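Local coordinates for Beta/alpha-amylase (Paenibacillus polymyxa, PDB 3VOC), which hydrolyses alpha-1,4-glucosidic linkages of starch, its family 14 beta-amylase domain, the part in this structure, releasing maltose from the non-reducing ends of the chains, at residues I372-K375 against I376-G380; P338-L341 against V342-S346; Y46-S49 against A50-Q54; A138-A141 against E142-G146. All blocks are in the same frame, centred on the assembly; numbering follows the deposited sequence.

Contact 1: I372-K375 against I376-G380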
loop_
_atom_site.group_PDB
_atom_site.type_symbol
_atom_site.label_atom_id
_atom_site.label_comp_id
_atom_site.label_asym_id
_atom_site.label_seq_id
_atom_site.Cartn_x
_atom_site.Cartn_y
_atom_site.Cartn_z
ATOM N N ILE A 372 1.003 -17.621 -9.300
ATOM C CA ILE A 372 1.816 -17.129 -8.191
ATOM C C ILE A 372 3.153 -17.859 -8.194
ATOM O O ILE A 372 4.203 -17.236 -8.044
ATOM C CB ILE A 372 1.119 -17.286 -6.803
ATOM C CG1 ILE A 372 -0.124 -16.380 -6.726
ATOM C CG2 ILE A 372 2.090 -16.901 -5.670
ATOM C CD1 ILE A 372 -1.157 -16.852 -5.717
ATOM N N GLU A 373 3.102 -19.180 -8.364
ATOM C CA GLU A 373 4.311 -19.995 -8.411
ATOM C C GLU A 373 5.286 -19.499 -9.478
ATOM O O GLU A 373 6.481 -19.398 -9.219
ATOM C CB GLU A 373 3.991 -21.469 -8.679
ATOM C CG GLU A 373 5.236 -22.360 -8.565
ATOM C CD GLU A 373 5.024 -23.740 -9.153
ATOM O OE1 GLU A 373 4.384 -23.840 -10.220
ATOM O OE2 GLU A 373 5.511 -24.720 -8.552
ATOM N N GLU A 374 4.770 -19.203 -10.667
ATOM C CA GLU A 374 5.600 -18.669 -11.761
ATOM C C GLU A 374 6.318 -17.380 -11.338
ATOM O O GLU A 374 7.527 -17.236 -11.542
ATOM C CB GLU A 374 4.749 -18.465 -13.031
ATOM C CG GLU A 374 5.401 -17.608 -14.129
ATOM C CD GLU A 374 4.384 -16.811 -14.960
ATOM O OE1 GLU A 374 4.736 -15.742 -15.510
ATOM O OE2 GLU A 374 3.229 -17.259 -15.077
ATOM N N LYS A 375 5.577 -16.458 -10.724
ATOM C CA LYS A 375 6.143 -15.177 -10.340
ATOM C C LYS A 375 7.207 -15.299 -9.262
ATOM O O LYS A 375 8.324 -14.777 -9.424
ATOM C CB LYS A 375 5.038 -14.175 -9.923
ATOM C CG LYS A 375 4.005 -13.872 -11.058
ATOM C CD LYS A 375 4.698 -13.551 -12.386
ATOM C CE LYS A 375 3.687 -13.040 -13.449
ATOM N NZ LYS A 375 4.282 -12.988 -14.841
ATOM N N ILE A 376 6.886 -16.004 -8.176
ATOM C CA ILE A 376 7.840 -16.102 -7.057
ATOM C C ILE A 376 9.152 -16.797 -7.457
ATOM O O ILE A 376 10.202 -16.453 -6.930
ATOM C CB ILE A 376 7.205 -16.709 -5.750
ATOM C CG1 ILE A 376 6.693 -18.139 -5.974
ATOM C CG2 ILE A 376 6.070 -15.800 -5.246
ATOM C CD1 ILE A 376 6.072 -18.786 -4.717
ATOM N N THR A 377 9.083 -17.752 -8.390
ATOM C CA THR A 377 10.268 -18.491 -8.830
ATOM C C THR A 377 11.060 -17.753 -9.922
ATOM O O THR A 377 12.285 -17.861 -9.961
ATOM C CB THR A 377 9.941 -19.926 -9.340
ATOM O OG1 THR A 377 8.983 -19.853 -10.400
ATOM C CG2 THR A 377 9.387 -20.809 -8.208
ATOM N N LYS A 378 10.371 -17.020 -10.808
ATOM C CA LYS A 378 11.044 -16.202 -11.828
ATOM C C LYS A 378 11.853 -15.083 -11.176
ATOM O O LYS A 378 12.923 -14.716 -11.660
ATOM C CB LYS A 378 10.040 -15.567 -12.795
ATOM C CG LYS A 378 9.650 -16.431 -13.983
ATOM C CD LYS A 378 8.579 -15.732 -14.833
ATOM C CE LYS A 378 8.195 -16.558 -16.064
ATOM N NZ LYS A 378 7.092 -15.905 -16.861
ATOM N N PHE A 379 11.339 -14.540 -10.080
ATOM C CA PHE A 379 11.902 -13.299 -9.541
ATOM C C PHE A 379 12.533 -13.398 -8.157
ATOM O O PHE A 379 12.850 -12.382 -7.538
ATOM C CB PHE A 379 10.853 -12.185 -9.613
ATOM C CG PHE A 379 10.385 -11.894 -11.020
ATOM C CD1 PHE A 379 11.251 -11.302 -11.944
ATOM C CD2 PHE A 379 9.089 -12.216 -11.420
ATOM C CE1 PHE A 379 10.842 -11.047 -13.255
ATOM C CE2 PHE A 379 8.660 -11.964 -12.735
ATOM C CZ PHE A 379 9.544 -11.370 -13.654
ATOM N N GLY A 380 12.710 -14.614 -7.657
ATOM C CA GLY A 380 13.433 -14.777 -6.386
ATOM C C GLY A 380 12.752 -14.082 -5.213
ATOM O O GLY A 380 13.422 -13.464 -4.367
#
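Glu374 OE1 is gripped by two lysines of the same helix. Lys378 NZ lies 2.7 Å from Glu374 OE1, and Lys375 NZ lies 2.9 Å from the same Glu374 OE1. Both are salt bridges. The two ammonium groups come from opposite faces of the carboxylate, each well out of its plane, by 43° for Lys378 and 46° for Lys375. The Lys378 chain is extended beyond CG and crosses the Glu374 side chain, its CE resting 3.6 Å from Glu374 CG. Lys375 gets there differently. A bend at chi2 (-48°) leads its chain outward, to the other face of the Glu374 carboxylate. Its NZ has further partners in Asp343 and Ser339 of helix 338-352. The other carboxylate oxygen of Glu374 pairs with Lys371, earlier on the same helix.

Thr377 bonds back to the preceding turn. Its OG1 sits between the backbone N and the carbonyl carbon and donates to Glu373 O at 2.8 Å. Thr377 N reaches the same oxygen from the other face of the carbonyl, so two donors share Glu373 O. On the buried side, Ile372 CG2 meets Ile376 CG2 at 4.2 Å, and both isoleucines pack on Ile410 of helix 403-411. Phe379 N bonds to Lys375 O at 3.1 Å as the helix ends. Its ring turns back so that Phe379 CD2 comes within 3.3 Å of Lys375 O.

Lys375 NZ and Lys378 NZ stand 4.5 Å apart. The shared carboxylate, with Asp343 beyond Lys375, probably balances their charge, and the lysines would be expected to favour the ionised form of Glu374.

Contact 2: P338-L341 against V342-S346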
loop_
_atom_site.group_PDB
_atom_site.type_symbol
_atom_site.label_atom_id
_atom_site.label_comp_id
_atom_site.label_asym_id
_atom_site.label_seq_id
_atom_site.Cartn_x
_atom_site.Cartn_y
_atom_site.Cartn_z
ATOM N N PRO A 338 -1.977 -7.309 -15.672
ATOM C CA PRO A 338 -1.357 -7.466 -14.351
ATOM C C PRO A 338 -0.133 -8.351 -14.349
ATOM O O PRO A 338 0.761 -8.131 -13.549
ATOM C CB PRO A 338 -2.472 -8.102 -13.493
ATOM C CG PRO A 338 -3.408 -8.732 -14.489
ATOM C CD PRO A 338 -3.356 -7.835 -15.700
ATOM N N SER A 339 -0.082 -9.355 -15.227
ATOM C CA SER A 339 1.065 -10.261 -15.234
ATOM C C SER A 339 2.320 -9.547 -15.754
ATOM O O SER A 339 3.408 -9.692 -15.192
ATOM C CB SER A 339 0.749 -11.518 -16.061
ATOM O OG SER A 339 1.843 -12.403 -16.031
ATOM N N THR A 340 2.160 -8.772 -16.829
ATOM C CA THR A 340 3.213 -7.868 -17.318
ATOM C C THR A 340 3.625 -6.845 -16.254
ATOM O O THR A 340 4.798 -6.543 -16.099
ATOM C CB THR A 340 2.737 -7.144 -18.604
ATOM O OG1 THR A 340 2.689 -8.087 -19.690
ATOM C CG2 THR A 340 3.650 -5.957 -18.983
ATOM N N LEU A 341 2.654 -6.297 -15.529
ATOM C CA LEU A 341 2.948 -5.321 -14.464
ATOM C C LEU A 341 3.819 -5.945 -13.368
ATOM O O LEU A 341 4.838 -5.356 -12.959
ATOM C CB LEU A 341 1.650 -4.743 -13.883
ATOM C CG LEU A 341 1.738 -3.750 -12.721
ATOM C CD1 LEU A 341 2.541 -2.512 -13.117
ATOM C CD2 LEU A 341 0.312 -3.376 -12.280
ATOM N N VAL A 342 3.435 -7.140 -12.926
ATOM C CA VAL A 342 4.246 -7.886 -11.960
ATOM C C VAL A 342 5.671 -8.083 -12.487
ATOM O O VAL A 342 6.634 -7.858 -11.758
ATOM C CB VAL A 342 3.628 -9.269 -11.610
ATOM C CG1 VAL A 342 4.620 -10.091 -10.760
ATOM C CG2 VAL A 342 2.270 -9.098 -10.870
ATOM N N ASP A 343 5.798 -8.512 -13.751
ATOM C CA ASP A 343 7.131 -8.692 -14.357
ATOM C C ASP A 343 7.928 -7.388 -14.345
ATOM O O ASP A 343 9.090 -7.385 -13.962
ATOM C CB ASP A 343 7.048 -9.213 -15.791
ATOM C CG ASP A 343 6.491 -10.624 -15.881
ATOM O OD1 ASP A 343 6.268 -11.263 -14.830
ATOM O OD2 ASP A 343 6.264 -11.090 -17.025
ATOM N N THR A 344 7.282 -6.293 -14.745
ATOM C CA THR A 344 7.926 -4.976 -14.778
ATOM C C THR A 344 8.466 -4.580 -13.407
ATOM O O THR A 344 9.661 -4.327 -13.260
ATOM C CB THR A 344 6.961 -3.893 -15.307
ATOM O OG1 THR A 344 6.609 -4.211 -16.660
ATOM C CG2 THR A 344 7.639 -2.501 -15.278
ATOM N N VAL A 345 7.594 -4.554 -12.407
ATOM C CA VAL A 345 7.960 -4.117 -11.062
ATOM C C VAL A 345 9.004 -5.055 -10.477
ATOM O O VAL A 345 10.034 -4.607 -9.928
ATOM C CB VAL A 345 6.712 -4.022 -10.141
ATOM C CG1 VAL A 345 7.115 -3.912 -8.659
ATOM C CG2 VAL A 345 5.822 -2.851 -10.562
ATOM N N SER A 346 8.759 -6.352 -10.628
ATOM C CA SER A 346 9.681 -7.371 -10.104
ATOM C C SER A 346 11.081 -7.289 -10.722
ATOM O O SER A 346 12.075 -7.370 -9.996
ATOM C CB SER A 346 9.099 -8.787 -10.267
ATOM O OG SER A 346 7.879 -8.940 -9.547
#
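Thr344 bonds back to Thr340 through both backbone and side chain. Thr344 N donates to Thr340 O at 2.8 Å, and Thr344 OG1 donates to that same Thr340 O at 3.0 Å. The hydroxyl comes from above the carbonyl plane, 39° out of it. Its first torsion (chi1 -63°) sets OG1 beside the backbone N, within reach of the preceding turn. Ser346 repeats the pattern on Val342 O, with OG and N on opposite faces of that carbonyl. Ser346 OG also bonds to Tyr381.

The remaining backbone bonds are regular i to i+4 pairs. The one from Val345 N to Leu341 O is nearly straight, at 2.9 Å.

Apolar contact is made by Leu341 and Val345, which lie side by side and point the same way. Leu341 CD1 is 4.2 Å from Val345 CG2. Both pack on Phe321 of strand 318-321, within the unit strand 318-321, helix 338-352, strand 356-359.

The carboxylate of Asp343 folds back beside Ser339 O without a hydrogen bond to it. The charge of Asp343 is paired with Lys375 of helix 367-378. The lysine charge probably keeps the Asp343 carboxylate ionised.

Contact 3: Y46-S49 against A50-Q54. With CA (calcium ion), chain B.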
loop_
_atom_site.group_PDB
_atom_site.type_symbol
_atom_site.label_atom_id
_atom_site.label_comp_id
_atom_site.label_asym_id
_atom_site.label_seq_id
_atom_site.Cartn_x
_atom_site.Cartn_y
_atom_site.Cartn_z
ATOM N N TYR A 46 -8.136 1.232 15.903
ATOM C CA TYR A 46 -8.292 0.332 17.042
ATOM C C TYR A 46 -7.372 0.679 18.201
ATOM O O TYR A 46 -7.707 0.392 19.354
ATOM C CB TYR A 46 -7.966 -1.113 16.652
ATOM C CG TYR A 46 -9.062 -1.899 15.965
ATOM C CD1 TYR A 46 -10.179 -1.274 15.425
ATOM C CD2 TYR A 46 -8.948 -3.292 15.815
ATOM C CE1 TYR A 46 -11.183 -2.010 14.765
ATOM C CE2 TYR A 46 -9.946 -4.036 15.166
ATOM C CZ TYR A 46 -11.050 -3.390 14.642
ATOM O OH TYR A 46 -12.031 -4.104 13.985
ATOM N N VAL A 47 -6.193 1.221 17.904
ATOM C CA VAL A 47 -5.141 1.264 18.915
ATOM C C VAL A 47 -4.839 2.652 19.475
ATOM O O VAL A 47 -4.157 2.761 20.478
ATOM C CB VAL A 47 -3.814 0.599 18.426
ATOM C CG1 VAL A 47 -4.063 -0.839 17.968
ATOM C CG2 VAL A 47 -3.160 1.422 17.286
ATOM N N GLU A 48 -5.320 3.701 18.821
ATOM C CA GLU A 48 -5.161 5.060 19.342
ATOM C C GLU A 48 -6.482 5.825 19.164
ATOM O O GLU A 48 -6.493 6.963 18.708
ATOM C CB GLU A 48 -3.979 5.767 18.650
ATOM C CG GLU A 48 -3.421 6.994 19.395
ATOM C CD GLU A 48 -2.278 7.691 18.658
ATOM O OE1 GLU A 48 -1.695 7.105 17.703
ATOM O OE2 GLU A 48 -1.944 8.841 19.031
ATOM N N SER A 49 -7.592 5.190 19.535
ATOM C CA SER A 49 -8.920 5.729 19.242
ATOM C C SER A 49 -9.377 6.779 20.248
ATOM O O SER A 49 -10.102 7.709 19.894
ATOM C CB SER A 49 -9.981 4.616 19.179
ATOM O OG SER A 49 -10.173 4.018 20.459
ATOM N N ALA A 50 -8.940 6.635 21.494
ATOM C CA ALA A 50 -9.516 7.420 22.594
ATOM C C ALA A 50 -9.020 8.866 22.624
ATOM O O ALA A 50 -9.727 9.761 23.102
ATOM C CB ALA A 50 -9.236 6.722 23.936
ATOM N N GLY A 51 -7.804 9.086 22.140
ATOM C CA GLY A 51 -7.179 10.402 22.198
ATOM C C GLY A 51 -5.749 10.321 21.710
ATOM O O GLY A 51 -5.180 9.229 21.635
ATOM N N ASP A 52 -5.172 11.472 21.377
ATOM C CA ASP A 52 -3.792 11.529 20.912
ATOM C C ASP A 52 -2.890 10.933 21.983
ATOM O O ASP A 52 -2.887 11.380 23.130
ATOM C CB ASP A 52 -3.372 12.971 20.583
ATOM C CG ASP A 52 -2.022 13.049 19.868
ATOM O OD1 ASP A 52 -1.455 12.002 19.481
ATOM O OD2 ASP A 52 -1.509 14.175 19.698
ATOM N N ASN A 53 -2.181 9.875 21.595
ATOM C CA ASN A 53 -1.244 9.166 22.473
ATOM C C ASN A 53 -1.904 8.474 23.653
ATOM O O ASN A 53 -1.272 8.229 24.677
ATOM C CB ASN A 53 -0.093 10.077 22.910
ATOM C CG ASN A 53 0.724 10.573 21.739
ATOM O OD1 ASN A 53 0.680 10.007 20.648
ATOM N ND2 ASN A 53 1.476 11.632 21.957
ATOM N N GLN A 54 -3.181 8.154 23.490
ATOM C CA GLN A 54 -3.874 7.280 24.404
ATOM C C GLN A 54 -4.090 5.956 23.665
ATOM O O GLN A 54 -4.938 5.850 22.779
ATOM C CB GLN A 54 -5.196 7.903 24.867
ATOM C CG GLN A 54 -5.889 7.083 25.914
ATOM C CD GLN A 54 -7.167 7.717 26.471
ATOM O OE1 GLN A 54 -7.413 8.924 26.349
ATOM N NE2 GLN A 54 -7.992 6.879 27.081
HETATM CA CA CA B . -0.235 10.362 18.476
HETATM O O HOH W 1 0.468 8.484 17.269
#
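Glu48, Asp52 and Asn53 meet at a calcium ion, each through one oxygen. Asp52 OD1 is 2.3 Å from the calcium ion. Glu48 OE2 and Asn53 OD1 bind at similar distances. A water completes this part of the shell at 2.3 Å from the ion. Gln132 and Glu135 of helix 127-144 supply the remaining ligands. The ligand oxygens stand close together because they share the metal; Glu48 OE2 and Asp52 OD1, for example, are 3.2 Å apart.

Further bonds fix the glutamate carboxylate. Glu48 OE2 also accepts from Asn53 N at 2.8 Å, on the anti side of the carboxylate. Glu48 OE1 does not bind the metal directly. It takes a bond from the metal-bound water at 2.6 Å and another from Trp44 NE1, which lies beyond the first shell. The Glu48 chain runs out extended, with CG anti to the backbone N (chi1 -161°), and this carries the carboxylate across to the turn at Asp52 and Asn53.

Further out, the backbone shapes the site. Residues Gly51 to Gln54 form a type II beta turn, closed by Gln54 N to Gly51 O. Asp52 and Asn53 are its two central residues, so the turn presents neighbouring ligands to one ion. Glu48 CA makes a CH...O contact with Gln54 O, and Glu48 O bonds to Trp98.

This is the calcium site of the beta-amylase domain: the ion joins the short loop after helix 44-47 to helix 127-144.

Contact 4: A138-A141 against E142-G146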
loop_
_atom_site.group_PDB
_atom_site.type_symbol
_atom_site.label_atom_id
_atom_site.label_comp_id
_atom_site.label_asym_id
_atom_site.label_seq_id
_atom_site.Cartn_x
_atom_site.Cartn_y
_atom_site.Cartn_z
ATOM N N ALA A 138 6.655 4.179 17.875
ATOM C CA ALA A 138 7.296 4.167 19.190
ATOM C C ALA A 138 6.454 3.381 20.175
ATOM O O ALA A 138 6.962 2.528 20.908
ATOM C CB ALA A 138 7.513 5.621 19.697
ATOM N N SER A 139 5.154 3.667 20.193
ATOM C CA SER A 139 4.270 2.963 21.086
ATOM C C SER A 139 4.222 1.471 20.768
ATOM O O SER A 139 4.230 0.650 21.690
ATOM C CB SER A 139 2.859 3.547 21.065
ATOM O OG SER A 139 2.110 2.955 22.104
ATOM N N PHE A 140 4.167 1.120 19.479
ATOM C CA PHE A 140 4.154 -0.298 19.104
ATOM C C PHE A 140 5.409 -1.002 19.591
ATOM O O PHE A 140 5.352 -2.092 20.176
ATOM C CB PHE A 140 4.034 -0.480 17.576
ATOM C CG PHE A 140 3.999 -1.915 17.162
ATOM C CD1 PHE A 140 2.832 -2.673 17.299
ATOM C CD2 PHE A 140 5.139 -2.531 16.683
ATOM C CE1 PHE A 140 2.816 -4.040 16.949
ATOM C CE2 PHE A 140 5.131 -3.888 16.339
ATOM C CZ PHE A 140 3.974 -4.638 16.471
ATOM N N ALA A 141 6.553 -0.371 19.341
ATOM C CA ALA A 141 7.840 -0.927 19.709
ATOM C C ALA A 141 7.894 -1.173 21.215
ATOM O O ALA A 141 8.314 -2.241 21.667
ATOM C CB ALA A 141 8.962 0.013 19.268
ATOM N N GLU A 142 7.446 -0.180 21.982
ATOM C CA GLU A 142 7.422 -0.264 23.439
ATOM C C GLU A 142 6.488 -1.374 23.946
ATOM O O GLU A 142 6.831 -2.128 24.862
ATOM C CB GLU A 142 7.003 1.099 24.010
ATOM C CG GLU A 142 7.137 1.236 25.512
ATOM C CD GLU A 142 7.137 2.696 25.947
ATOM O OE1 GLU A 142 6.052 3.329 25.912
ATOM O OE2 GLU A 142 8.228 3.208 26.309
ATOM N N ASN A 143 5.322 -1.506 23.328
ATOM C CA ASN A 143 4.351 -2.499 23.782
ATOM C C ASN A 143 4.607 -3.928 23.319
ATOM O O ASN A 143 4.170 -4.891 23.970
ATOM C CB ASN A 143 2.939 -2.072 23.407
ATOM C CG ASN A 143 2.402 -1.017 24.347
ATOM O OD1 ASN A 143 1.728 -1.338 25.317
ATOM N ND2 ASN A 143 2.726 0.239 24.083
ATOM N N PHE A 144 5.314 -4.059 22.201
ATOM C CA PHE A 144 5.541 -5.361 21.600
ATOM C C PHE A 144 6.980 -5.853 21.610
ATOM O O PHE A 144 7.274 -6.909 21.037
ATOM C CB PHE A 144 4.920 -5.402 20.204
ATOM C CG PHE A 144 3.419 -5.450 20.240
ATOM C CD1 PHE A 144 2.746 -6.664 20.166
ATOM C CD2 PHE A 144 2.673 -4.276 20.409
ATOM C CE1 PHE A 144 1.353 -6.708 20.219
ATOM C CE2 PHE A 144 1.275 -4.322 20.465
ATOM C CZ PHE A 144 0.623 -5.529 20.374
ATOM N N ALA A 145 7.860 -5.103 22.271
ATOM C CA ALA A 145 9.264 -5.487 22.462
ATOM C C ALA A 145 9.394 -6.901 23.045
ATOM O O ALA A 145 10.266 -7.666 22.631
ATOM C CB ALA A 145 9.984 -4.457 23.363
ATOM N N GLY A 146 8.509 -7.257 23.981
ATOM C CA GLY A 146 8.511 -8.613 24.573
ATOM C C GLY A 146 8.075 -9.728 23.617
ATOM O O GLY A 146 8.144 -10.907 23.951
#
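The last turns of helix 127-144 hold an offset, near-parallel pair of phenylalanines one turn apart. Phe140 and Phe144 have ring centroids 4.6 Å apart and planes at 15°. The rings are displaced along their planes, and little of one lies over the other. Phe140 CE1 lies over one face of the Phe144 ring, toward its rim, and comes within 3.5 Å of Phe144 CD2. In return Phe144 CB sits over the face of the Phe140 ring in a CH-pi contact, 4.1 Å from its centroid. The first torsions differ: Phe140 CG is anti to the backbone N (chi1 -179°), while Phe144 CG stands beside its own N. The two torsions bring the planes nearly parallel, though offset. Phe140 O lies at the edge of the Phe144 ring, in its plane. It also accepts the backbone bond from Phe144 N at 2.8 Å.

Asn143 bonds twice to one oxygen. Its ND2 donates to Ser139 O at 2.9 Å, with the acceptor in the plane of the amide and the bond almost straight (173°). Asn143 N donates to the same Ser139 O from the opposite face of that carbonyl. The amide is held at its other end too, since OD1 accepts from Lys61. Ser139 OG is bonded to Trp57 NE1.

Phe140 faces the barrel, against Trp74, Pro76 and Ile78 of strand 73-79, and touches Phe268 of helix 240-268. Phe144 packs on Tyr60 and Lys61 of helix 58-69.

Overall arrangement
All four contacts are local and lie in one eight-stranded TIM barrel. Contacts 1 and 2 belong to successive barrel helices, 367-378 and 338-352, and touch directly: a lysine of contact 1 pairs with an aspartate of contact 2, and the Phe379 ring packs on Ser346. Contact 2 is buried, contacts 1 and 4 partly buried, and contact 3 mostly exposed apart from Glu48 and Val47. Contacts 3 and 4 lie on the other side of the chain's centre from contact 2. The centres of contacts 3 and 4 are about 15 Å apart; helix 127-144 serves both. Contact 3 relies on metal bonds, contact 4 on aromatic packing, contact 1 on charge, and contact 2 on hydroxyl and backbone bonds.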